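Local coordinates for BrkA translocator (Bordetella pertussis, PDB 3QQ2), which forms the outer-membrane beta-barrel pore through which the passenger domain of BrkA, a complement-inhibiting serum-resistance autotransporter, reaches the bacterial surface, at residues G190-F196 and Y211-T217; A138-G144 and A160-R166. The protein carries 1 engineered substitution. All coordinates share one frame; numbering follows the deposited sequence.

Contact 1: residues G190-F196 and Y211-T217; sequences GRLGLRF and YARLGWT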
ATOM      1  N   GLY A 190     -15.155  18.909 -19.505  1.00 73.26           N
ATOM      2  CA  GLY A 190     -15.804  19.905 -20.372  1.00 74.15           C
ATOM      3  C   GLY A 190     -15.286  21.263 -19.930  1.00 73.85           C
ATOM      4  O   GLY A 190     -15.031  21.461 -18.734  1.00 74.24           O
ATOM      5  N   ARG A 191     -15.085  22.188 -20.871  1.00 73.18           N
ATOM      6  CA  ARG A 191     -14.750  23.564 -20.498  1.00 72.92           C
ATOM      7  C   ARG A 191     -15.330  24.687 -21.384  1.00 72.81           C
ATOM      8  O   ARG A 191     -15.132  24.727 -22.604  1.00 71.79           O
ATOM      9  CB  ARG A 191     -13.259  23.733 -20.263  1.00 71.60           C
ATOM     10  CG  ARG A 191     -12.860  25.151 -19.854  1.00 75.31           C
ATOM     11  CD  ARG A 191     -11.956  25.181 -18.607  1.00 80.49           C
ATOM     12  NE  ARG A 191     -10.550  24.785 -18.815  1.00 81.33           N
ATOM     13  CZ  ARG A 191     -10.115  23.525 -18.854  1.00 81.92           C
ATOM     14  NH1 ARG A 191     -10.971  22.519 -18.729  1.00 83.28           N
ATOM     15  NH2 ARG A 191      -8.823  23.262 -19.028  1.00 82.12           N
ATOM     16  N   LEU A 192     -16.059  25.584 -20.711  1.00 73.57           N
ATOM     17  CA  LEU A 192     -16.722  26.748 -21.295  1.00 73.17           C
ATOM     18  C   LEU A 192     -16.046  28.016 -20.816  1.00 72.25           C
ATOM     19  O   LEU A 192     -15.642  28.101 -19.655  1.00 72.41           O
ATOM     20  CB  LEU A 192     -18.176  26.783 -20.856  1.00 74.98           C
ATOM     21  CG  LEU A 192     -19.106  25.709 -21.401  1.00 75.47           C
ATOM     22  CD1 LEU A 192     -20.515  26.213 -21.243  1.00 78.01           C
ATOM     23  CD2 LEU A 192     -18.842  25.415 -22.857  1.00 74.74           C
ATOM     24  N   GLY A 193     -15.932  28.998 -21.705  1.00 71.39           N
ATOM     25  CA  GLY A 193     -15.244  30.242 -21.406  1.00 70.13           C
ATOM     26  C   GLY A 193     -15.410  31.298 -22.480  1.00 70.29           C
ATOM     27  O   GLY A 193     -15.849  31.016 -23.605  1.00 70.60           O
ATOM     28  N   LEU A 194     -15.052  32.529 -22.123  1.00 69.93           N
ATOM     29  CA  LEU A 194     -15.110  33.656 -23.034  1.00 69.52           C
ATOM     30  C   LEU A 194     -13.984  34.627 -22.728  1.00 68.56           C
ATOM     31  O   LEU A 194     -13.753  34.947 -21.561  1.00 69.14           O
ATOM     32  CB  LEU A 194     -16.441  34.356 -22.852  1.00 71.57           C
ATOM     33  CG  LEU A 194     -16.743  35.594 -23.685  1.00 72.31           C
ATOM     34  CD1 LEU A 194     -17.377  35.235 -25.025  1.00 72.24           C
ATOM     35  CD2 LEU A 194     -17.669  36.466 -22.890  1.00 72.52           C
ATOM     36  N   ARG A 195     -13.274  35.087 -23.760  1.00 67.44           N
ATOM     37  CA  ARG A 195     -12.333  36.211 -23.580  1.00 66.94           C
ATOM     38  C   ARG A 195     -12.736  37.497 -24.333  1.00 67.83           C
ATOM     39  O   ARG A 195     -13.269  37.435 -25.442  1.00 68.85           O
ATOM     40  CB  ARG A 195     -10.860  35.803 -23.829  1.00 65.03           C
ATOM     41  CG  ARG A 195     -10.470  35.355 -25.239  1.00 64.88           C
ATOM     42  CD  ARG A 195      -9.205  34.409 -25.224  1.00 64.51           C
ATOM     43  NE  ARG A 195      -7.911  35.049 -25.531  1.00 62.35           N
ATOM     44  CZ  ARG A 195      -7.454  35.288 -26.766  1.00 60.86           C
ATOM     45  NH1 ARG A 195      -8.187  34.972 -27.828  1.00 58.73           N
ATOM     46  NH2 ARG A 195      -6.264  35.863 -26.952  1.00 59.10           N
ATOM     47  N   PHE A 196     -12.514  38.647 -23.702  1.00 67.71           N
ATOM     48  CA  PHE A 196     -12.686  39.930 -24.351  1.00 68.93           C
ATOM     49  C   PHE A 196     -11.353  40.608 -24.396  1.00 69.35           C
ATOM     50  O   PHE A 196     -10.709  40.752 -23.365  1.00 69.86           O
ATOM     51  CB  PHE A 196     -13.588  40.845 -23.539  1.00 70.17           C
ATOM     52  CG  PHE A 196     -15.031  40.507 -23.619  1.00 69.93           C
ATOM     53  CD1 PHE A 196     -15.649  40.342 -24.851  1.00 68.94           C
ATOM     54  CD2 PHE A 196     -15.783  40.372 -22.451  1.00 69.42           C
ATOM     55  CE1 PHE A 196     -16.994  40.039 -24.930  1.00 71.28           C
ATOM     56  CE2 PHE A 196     -17.122  40.061 -22.508  1.00 71.39           C
ATOM     57  CZ  PHE A 196     -17.743  39.897 -23.753  1.00 72.43           C
ATOM     58  N   TYR A 211      -6.360  40.743 -22.947  1.00 69.81           N
ATOM     59  CA  TYR A 211      -7.745  40.254 -22.828  1.00 69.99           C
ATOM     60  C   TYR A 211      -7.945  39.853 -21.384  1.00 69.46           C
ATOM     61  O   TYR A 211      -6.966  39.532 -20.684  1.00 68.60           O
ATOM     62  CB  TYR A 211      -7.964  39.016 -23.700  1.00 68.82           C
ATOM     63  CG  TYR A 211      -7.066  37.872 -23.279  1.00 69.23           C
ATOM     64  CD1 TYR A 211      -7.437  37.016 -22.250  1.00 69.76           C
ATOM     65  CD2 TYR A 211      -5.809  37.673 -23.882  1.00 69.09           C
ATOM     66  CE1 TYR A 211      -6.598  35.999 -21.847  1.00 69.19           C
ATOM     67  CE2 TYR A 211      -4.980  36.644 -23.491  1.00 66.77           C
ATOM     68  CZ  TYR A 211      -5.386  35.812 -22.478  1.00 67.66           C
ATOM     69  OH  TYR A 211      -4.585  34.784 -22.067  1.00 69.12           O
ATOM     70  N   ALA A 212      -9.194  39.860 -20.937  1.00 69.90           N
ATOM     71  CA  ALA A 212      -9.535  39.221 -19.683  1.00 69.98           C
ATOM     72  C   ALA A 212     -10.485  38.039 -19.964  1.00 70.01           C
ATOM     73  O   ALA A 212     -11.217  38.052 -20.960  1.00 69.87           O
ATOM     74  CB  ALA A 212     -10.107  40.202 -18.750  1.00 71.33           C
ATOM     75  N   ARG A 213     -10.445  37.008 -19.114  1.00 70.13           N
ATOM     76  CA  ARG A 213     -11.045  35.703 -19.453  1.00 70.17           C
ATOM     77  C   ARG A 213     -11.909  35.146 -18.353  1.00 71.04           C
ATOM     78  O   ARG A 213     -11.464  35.072 -17.208  1.00 71.43           O
ATOM     79  CB  ARG A 213      -9.953  34.663 -19.776  1.00 68.48           C
ATOM     80  CG  ARG A 213     -10.352  33.667 -20.896  1.00 69.92           C
ATOM     81  CD  ARG A 213      -9.491  32.412 -20.982  1.00 70.71           C
ATOM     82  NE  ARG A 213      -9.701  31.560 -19.803  1.00 75.91           N
ATOM     83  CZ  ARG A 213     -10.551  30.533 -19.731  1.00 76.85           C
ATOM     84  NH1 ARG A 213     -11.290  30.185 -20.781  1.00 78.15           N
ATOM     85  NH2 ARG A 213     -10.655  29.840 -18.602  1.00 77.15           N
ATOM     86  N   LEU A 214     -13.127  34.730 -18.698  1.00 71.88           N
ATOM     87  CA  LEU A 214     -13.991  34.041 -17.741  1.00 73.44           C
ATOM     88  C   LEU A 214     -14.269  32.637 -18.199  1.00 73.62           C
ATOM     89  O   LEU A 214     -14.622  32.425 -19.361  1.00 73.33           O
ATOM     90  CB  LEU A 214     -15.319  34.754 -17.566  1.00 75.52           C
ATOM     91  CG  LEU A 214     -16.409  33.940 -16.850  1.00 76.12           C
ATOM     92  CD1 LEU A 214     -16.416  34.163 -15.339  1.00 76.22           C
ATOM     93  CD2 LEU A 214     -17.741  34.287 -17.439  1.00 76.74           C
ATOM     94  N   GLY A 215     -14.140  31.685 -17.276  1.00 74.45           N
ATOM     95  CA  GLY A 215     -14.305  30.280 -17.618  1.00 75.21           C
ATOM     96  C   GLY A 215     -14.991  29.406 -16.595  1.00 77.39           C
ATOM     97  O   GLY A 215     -14.877  29.618 -15.395  1.00 78.11           O
ATOM     98  N   TRP A 216     -15.708  28.414 -17.091  1.00 79.02           N
ATOM     99  CA  TRP A 216     -16.240  27.365 -16.259  1.00 82.23           C
ATOM    100  C   TRP A 216     -15.628  26.027 -16.681  1.00 82.34           C
ATOM    101  O   TRP A 216     -15.363  25.801 -17.874  1.00 81.61           O
ATOM    102  CB  TRP A 216     -17.746  27.308 -16.422  1.00 84.41           C
ATOM    103  CG  TRP A 216     -18.417  26.181 -15.698  1.00 86.79           C
ATOM    104  CD1 TRP A 216     -18.713  26.117 -14.358  1.00 89.47           C
ATOM    105  CD2 TRP A 216     -18.912  24.975 -16.277  1.00 87.57           C
ATOM    106  NE1 TRP A 216     -19.356  24.938 -14.071  1.00 90.72           N
ATOM    107  CE2 TRP A 216     -19.490  24.216 -15.227  1.00 89.71           C
ATOM    108  CE3 TRP A 216     -18.930  24.461 -17.582  1.00 87.52           C
ATOM    109  CZ2 TRP A 216     -20.078  22.970 -15.442  1.00 90.49           C
ATOM    110  CZ3 TRP A 216     -19.514  23.215 -17.799  1.00 88.66           C
ATOM    111  CH2 TRP A 216     -20.078  22.486 -16.730  1.00 90.90           C
ATOM    112  N   THR A 217     -15.392  25.148 -15.705  1.00 83.84           N
ATOM    113  CA  THR A 217     -14.998  23.778 -16.016  1.00 84.18           C
ATOM    114  C   THR A 217     -15.395  22.777 -14.944  1.00 86.30           C
ATOM    115  O   THR A 217     -15.421  23.089 -13.750  1.00 87.47           O
ATOM    116  CB  THR A 217     -13.497  23.651 -16.340  1.00 82.06           C
ATOM    117  OG1 THR A 217     -13.285  22.467 -17.111  1.00 81.96           O
ATOM    118  CG2 THR A 217     -12.648  23.592 -15.081  1.00 82.03           C
TER
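Arg195 reaches across to Tyr211 and sets its guanidinium over one face of the phenol ring, a cation-pi contact with CZ 4.4 Å from the ring centroid. NE lies above the ring centre, yet the two planes stand 68° apart, so the groups are not stacked flat. Toward the other end of the pairing, the hydroxyl of Thr217 is used twice. Thr217 OG1 accepts from Arg191 NH1 at 2.8 Å. The same OG1 of Thr217 donates to Gly190 O, 2.6 Å away. Arg191 reaches it with CG anti to the backbone N (chi1 -179°) and bends at the next two torsions. Between these sites Gly193 and Gly215 pair with CA atoms 3.9 Å apart, and the Arg213 guanidinium passes over them. On the reverse face, Leu192 CG meets the edge of the Trp216 indole at CE3, 4.0 Å away. Beneath the side chains, three hydrogen-bonded pairs, Leu192-Trp216, Leu194-Leu214 and Phe196-Ala212, fix the antiparallel register. Farther out, salt bridges to Glu161, Glu157 and Glu263 hold Arg191, Arg195 and Arg213 respectively, and Gln159 binds Arg213 as well. Charged groups on one face and apolar ones on the other are characteristic of a transmembrane hairpin in an autotransporter beta-barrel.

Contact 2: residues A138-G144 and A160-R166; sequences AAWSLEG and AEVMLWR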
ATOM      1  N   ALA A 138      -2.389   9.030 -20.926  1.00 61.14           N
ATOM      2  CA  ALA A 138      -2.676   9.626 -22.188  1.00 60.44           C
ATOM      3  C   ALA A 138      -3.684  10.727 -21.920  1.00 60.94           C
ATOM      4  O   ALA A 138      -4.469  10.657 -20.969  1.00 61.99           O
ATOM      5  CB  ALA A 138      -3.263   8.613 -23.086  1.00 61.49           C
ATOM      6  N   ALA A 139      -3.687  11.743 -22.763  1.00 60.43           N
ATOM      7  CA  ALA A 139      -4.653  12.805 -22.641  1.00 60.59           C
ATOM      8  C   ALA A 139      -4.968  13.265 -24.031  1.00 61.37           C
ATOM      9  O   ALA A 139      -4.059  13.602 -24.804  1.00 61.19           O
ATOM     10  CB  ALA A 139      -4.072  13.920 -21.840  1.00 59.75           C
ATOM     11  N   TRP A 140      -6.241  13.248 -24.377  1.00 63.09           N
ATOM     12  CA  TRP A 140      -6.649  13.703 -25.684  1.00 65.04           C
ATOM     13  C   TRP A 140      -7.625  14.834 -25.474  1.00 65.97           C
ATOM     14  O   TRP A 140      -8.562  14.719 -24.694  1.00 67.29           O
ATOM     15  CB  TRP A 140      -7.279  12.555 -26.471  1.00 66.56           C
ATOM     16  CG  TRP A 140      -8.012  12.947 -27.768  1.00 70.60           C
ATOM     17  CD1 TRP A 140      -7.493  12.963 -29.028  1.00 71.02           C
ATOM     18  CD2 TRP A 140      -9.402  13.335 -27.909  1.00 74.38           C
ATOM     19  NE1 TRP A 140      -8.454  13.325 -29.939  1.00 72.30           N
ATOM     20  CE2 TRP A 140      -9.633  13.562 -29.283  1.00 74.55           C
ATOM     21  CE3 TRP A 140     -10.466  13.524 -27.002  1.00 75.95           C
ATOM     22  CZ2 TRP A 140     -10.889  13.965 -29.782  1.00 76.92           C
ATOM     23  CZ3 TRP A 140     -11.719  13.929 -27.502  1.00 77.79           C
ATOM     24  CH2 TRP A 140     -11.912  14.143 -28.882  1.00 77.70           C
ATOM     25  N   SER A 141      -7.416  15.944 -26.154  1.00 66.29           N
ATOM     26  CA  SER A 141      -8.343  17.041 -25.996  1.00 67.24           C
ATOM     27  C   SER A 141      -8.693  17.606 -27.332  1.00 67.89           C
ATOM     28  O   SER A 141      -7.943  17.502 -28.301  1.00 67.63           O
ATOM     29  CB  SER A 141      -7.739  18.133 -25.148  1.00 66.58           C
ATOM     30  OG  SER A 141      -6.693  18.739 -25.877  1.00 67.75           O
ATOM     31  N   LEU A 142      -9.857  18.215 -27.363  1.00 69.30           N
ATOM     32  CA  LEU A 142     -10.379  18.787 -28.567  1.00 70.58           C
ATOM     33  C   LEU A 142     -11.002  20.091 -28.145  1.00 71.36           C
ATOM     34  O   LEU A 142     -11.753  20.150 -27.171  1.00 72.07           O
ATOM     35  CB  LEU A 142     -11.408  17.855 -29.213  1.00 71.87           C
ATOM     36  CG  LEU A 142     -12.025  18.213 -30.567  1.00 72.11           C
ATOM     37  CD1 LEU A 142     -13.170  19.167 -30.358  1.00 71.63           C
ATOM     38  CD2 LEU A 142     -11.001  18.761 -31.575  1.00 69.34           C
ATOM     39  N   GLU A 143     -10.669  21.133 -28.891  1.00 71.79           N
ATOM     40  CA  GLU A 143     -11.000  22.475 -28.516  1.00 72.28           C
ATOM     41  C   GLU A 143     -11.306  23.278 -29.737  1.00 73.21           C
ATOM     42  O   GLU A 143     -10.646  23.130 -30.750  1.00 73.06           O
ATOM     43  CB  GLU A 143      -9.813  23.064 -27.827  1.00 70.81           C
ATOM     44  CG  GLU A 143      -9.902  24.517 -27.632  1.00 72.92           C
ATOM     45  CD  GLU A 143      -8.614  25.043 -27.084  1.00 74.52           C
ATOM     46  OE1 GLU A 143      -8.135  26.081 -27.590  1.00 74.86           O
ATOM     47  OE2 GLU A 143      -8.063  24.394 -26.164  1.00 75.41           O
ATOM     48  N   GLY A 144     -12.318  24.129 -29.627  1.00 75.00           N
ATOM     49  CA  GLY A 144     -12.737  25.017 -30.718  1.00 77.06           C
ATOM     50  C   GLY A 144     -13.313  26.348 -30.229  1.00 78.16           C
ATOM     51  O   GLY A 144     -13.457  26.570 -29.015  1.00 78.37           O
ATOM     52  N   ALA A 160     -14.837  26.356 -26.474  1.00 81.00           N
ATOM     53  CA  ALA A 160     -15.230  25.089 -25.881  1.00 81.30           C
ATOM     54  C   ALA A 160     -14.087  24.056 -25.966  1.00 79.80           C
ATOM     55  O   ALA A 160     -13.407  23.932 -26.987  1.00 79.04           O
ATOM     56  CB  ALA A 160     -16.506  24.579 -26.528  1.00 82.73           C
ATOM     57  N   GLU A 161     -13.873  23.352 -24.862  1.00 79.31           N
ATOM     58  CA  GLU A 161     -12.824  22.372 -24.749  1.00 78.12           C
ATOM     59  C   GLU A 161     -13.336  21.146 -23.993  1.00 78.51           C
ATOM     60  O   GLU A 161     -13.662  21.200 -22.801  1.00 78.57           O
ATOM     61  CB  GLU A 161     -11.581  22.968 -24.053  1.00 77.16           C
ATOM     62  CG  GLU A 161     -10.369  21.973 -23.980  1.00 78.26           C
ATOM     63  CD  GLU A 161      -9.129  22.513 -23.236  1.00 79.84           C
ATOM     64  OE1 GLU A 161      -9.248  22.948 -22.053  1.00 81.92           O
ATOM     65  OE2 GLU A 161      -8.027  22.478 -23.838  1.00 77.43           O
ATOM     66  N   VAL A 162     -13.426  20.040 -24.713  1.00 78.62           N
ATOM     67  CA  VAL A 162     -13.586  18.731 -24.092  1.00 78.81           C
ATOM     68  C   VAL A 162     -12.193  18.082 -23.942  1.00 76.62           C
ATOM     69  O   VAL A 162     -11.338  18.238 -24.796  1.00 75.11           O
ATOM     70  CB  VAL A 162     -14.604  17.854 -24.881  1.00 80.39           C
ATOM     71  CG1 VAL A 162     -14.751  18.351 -26.310  1.00 81.04           C
ATOM     72  CG2 VAL A 162     -14.214  16.377 -24.870  1.00 80.84           C
ATOM     73  N   MET A 163     -11.969  17.393 -22.836  1.00 76.59           N
ATOM     74  CA  MET A 163     -10.685  16.756 -22.565  1.00 75.85           C
ATOM     75  C   MET A 163     -10.909  15.335 -22.014  1.00 76.91           C
ATOM     76  O   MET A 163     -11.734  15.132 -21.126  1.00 78.19           O
ATOM     77  CB  MET A 163      -9.880  17.633 -21.601  1.00 74.89           C
ATOM     78  CG  MET A 163      -8.805  16.937 -20.797  1.00 75.35           C
ATOM     79  SD  MET A 163      -7.150  17.305 -21.402  1.00 78.48           S
ATOM     80  CE  MET A 163      -6.161  16.442 -20.182  1.00 75.98           C
ATOM     81  N   LEU A 164     -10.206  14.349 -22.577  1.00 76.64           N
ATOM     82  CA  LEU A 164     -10.267  12.962 -22.101  1.00 77.46           C
ATOM     83  C   LEU A 164      -8.882  12.544 -21.667  1.00 76.09           C
ATOM     84  O   LEU A 164      -7.911  12.851 -22.343  1.00 75.37           O
ATOM     85  CB  LEU A 164     -10.765  11.992 -23.188  1.00 78.35           C
ATOM     86  CG  LEU A 164     -12.060  12.190 -24.017  1.00 81.43           C
ATOM     87  CD1 LEU A 164     -12.548  10.871 -24.664  1.00 81.90           C
ATOM     88  CD2 LEU A 164     -13.217  12.836 -23.235  1.00 84.01           C
ATOM     89  N   TRP A 165      -8.769  11.867 -20.536  1.00 76.55           N
ATOM     90  CA  TRP A 165      -7.489  11.274 -20.208  1.00 76.13           C
ATOM     91  C   TRP A 165      -7.558  10.052 -19.313  1.00 76.53           C
ATOM     92  O   TRP A 165      -8.485   9.930 -18.502  1.00 77.58           O
ATOM     93  CB  TRP A 165      -6.555  12.310 -19.621  1.00 75.69           C
ATOM     94  CG  TRP A 165      -6.994  12.858 -18.368  1.00 79.30           C
ATOM     95  CD1 TRP A 165      -7.719  13.974 -18.196  1.00 82.63           C
ATOM     96  CD2 TRP A 165      -6.726  12.334 -17.068  1.00 83.70           C
ATOM     97  NE1 TRP A 165      -7.939  14.195 -16.861  1.00 85.55           N
ATOM     98  CE2 TRP A 165      -7.333  13.200 -16.143  1.00 85.79           C
ATOM     99  CE3 TRP A 165      -6.042  11.204 -16.593  1.00 85.89           C
ATOM    100  CZ2 TRP A 165      -7.283  12.980 -14.759  1.00 88.49           C
ATOM    101  CZ3 TRP A 165      -5.983  10.985 -15.212  1.00 87.68           C
ATOM    102  CH2 TRP A 165      -6.600  11.870 -14.315  1.00 89.06           C
ATOM    103  N   ARG A 166      -6.574   9.158 -19.476  1.00 75.07           N
ATOM    104  CA  ARG A 166      -6.456   7.988 -18.632  1.00 75.29           C
ATOM    105  C   ARG A 166      -5.098   7.864 -18.003  1.00 73.63           C
ATOM    106  O   ARG A 166      -4.081   8.122 -18.612  1.00 72.31           O
ATOM    107  CB  ARG A 166      -6.825   6.679 -19.336  1.00 76.65           C
ATOM    108  CG  ARG A 166      -7.410   5.665 -18.298  1.00 81.52           C
ATOM    109  CD  ARG A 166      -7.089   4.170 -18.512  1.00 85.79           C
ATOM    110  NE  ARG A 166      -8.132   3.457 -19.257  1.00 89.71           N
ATOM    111  CZ  ARG A 166      -8.022   3.048 -20.526  1.00 91.54           C
ATOM    112  NH1 ARG A 166      -6.908   3.262 -21.231  1.00 90.96           N
ATOM    113  NH2 ARG A 166      -9.031   2.401 -21.094  1.00 93.38           N
TER
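Leu164 runs alongside Trp140 on the same face of a beta-hairpin in the wall of the autotransporter barrel. The leucine meets the indole at its edge, near the ring plane, with CG 3.6 Å from CE3 of Trp140. Holding Trp140 CG anti to its main-chain nitrogen (chi1 168°) leaves the benzo side of the ring beside its neighbours, and Val162 CG2 comes obliquely to CZ3 of Trp140 at 4.4 Å. Leu142 prolongs this apolar ridge: its CD1 approaches Val162 CG1. On this face, exposed Trp140 and Leu164 make a surface consistent with facing lipid.

The face carrying Ala139, Ser141 and Glu143 has a different relief. Small Ala139 and Ser141 form a low strip beside Met163, whose chain bends at its second torsion and lies over it: SD is 3.9 Å from Ser141 CB, while CE reaches Ala139. Trp165 adds its CB at Ala139, but the indole turns off from the partner strand. Farther along, Glu143 OE2 and Glu161 OE2 come within 3.0 Å, their carboxylate planes 70° apart. This is an approach of like charges, probably offset in part by the salt bridge of Glu161 to Arg191 on the next strand. Beyond the hairpin, Thr108 of strand 104-120 binds Ser141 O. Eight backbone bonds keep the strands in register; Leu142 N to Val162 O, 3.0 Å, has an N-H...O angle of 174°.

Overall arrangement
The hairpin of contact 2 (138-144 with 160-166) is complete before the chain enters that of contact 1 (190-196 with 211-217), so the two pairings follow one another in sequence. Their centres are about 16 Å apart, and they are joined laterally because strands 154-173 and 186-201 are neighbours in the barrel wall. Between the contacts the bridge runs from Arg191 NH2 to Glu161 OE1, 3.1 Å apart. Ala160 CB also packs on Arg191 O. Strands 130-149, 154-173, 186-201 and 207-221 thus form a continuous antiparallel part of the wall, bringing both pairings into the translocator pore's beta-barrel.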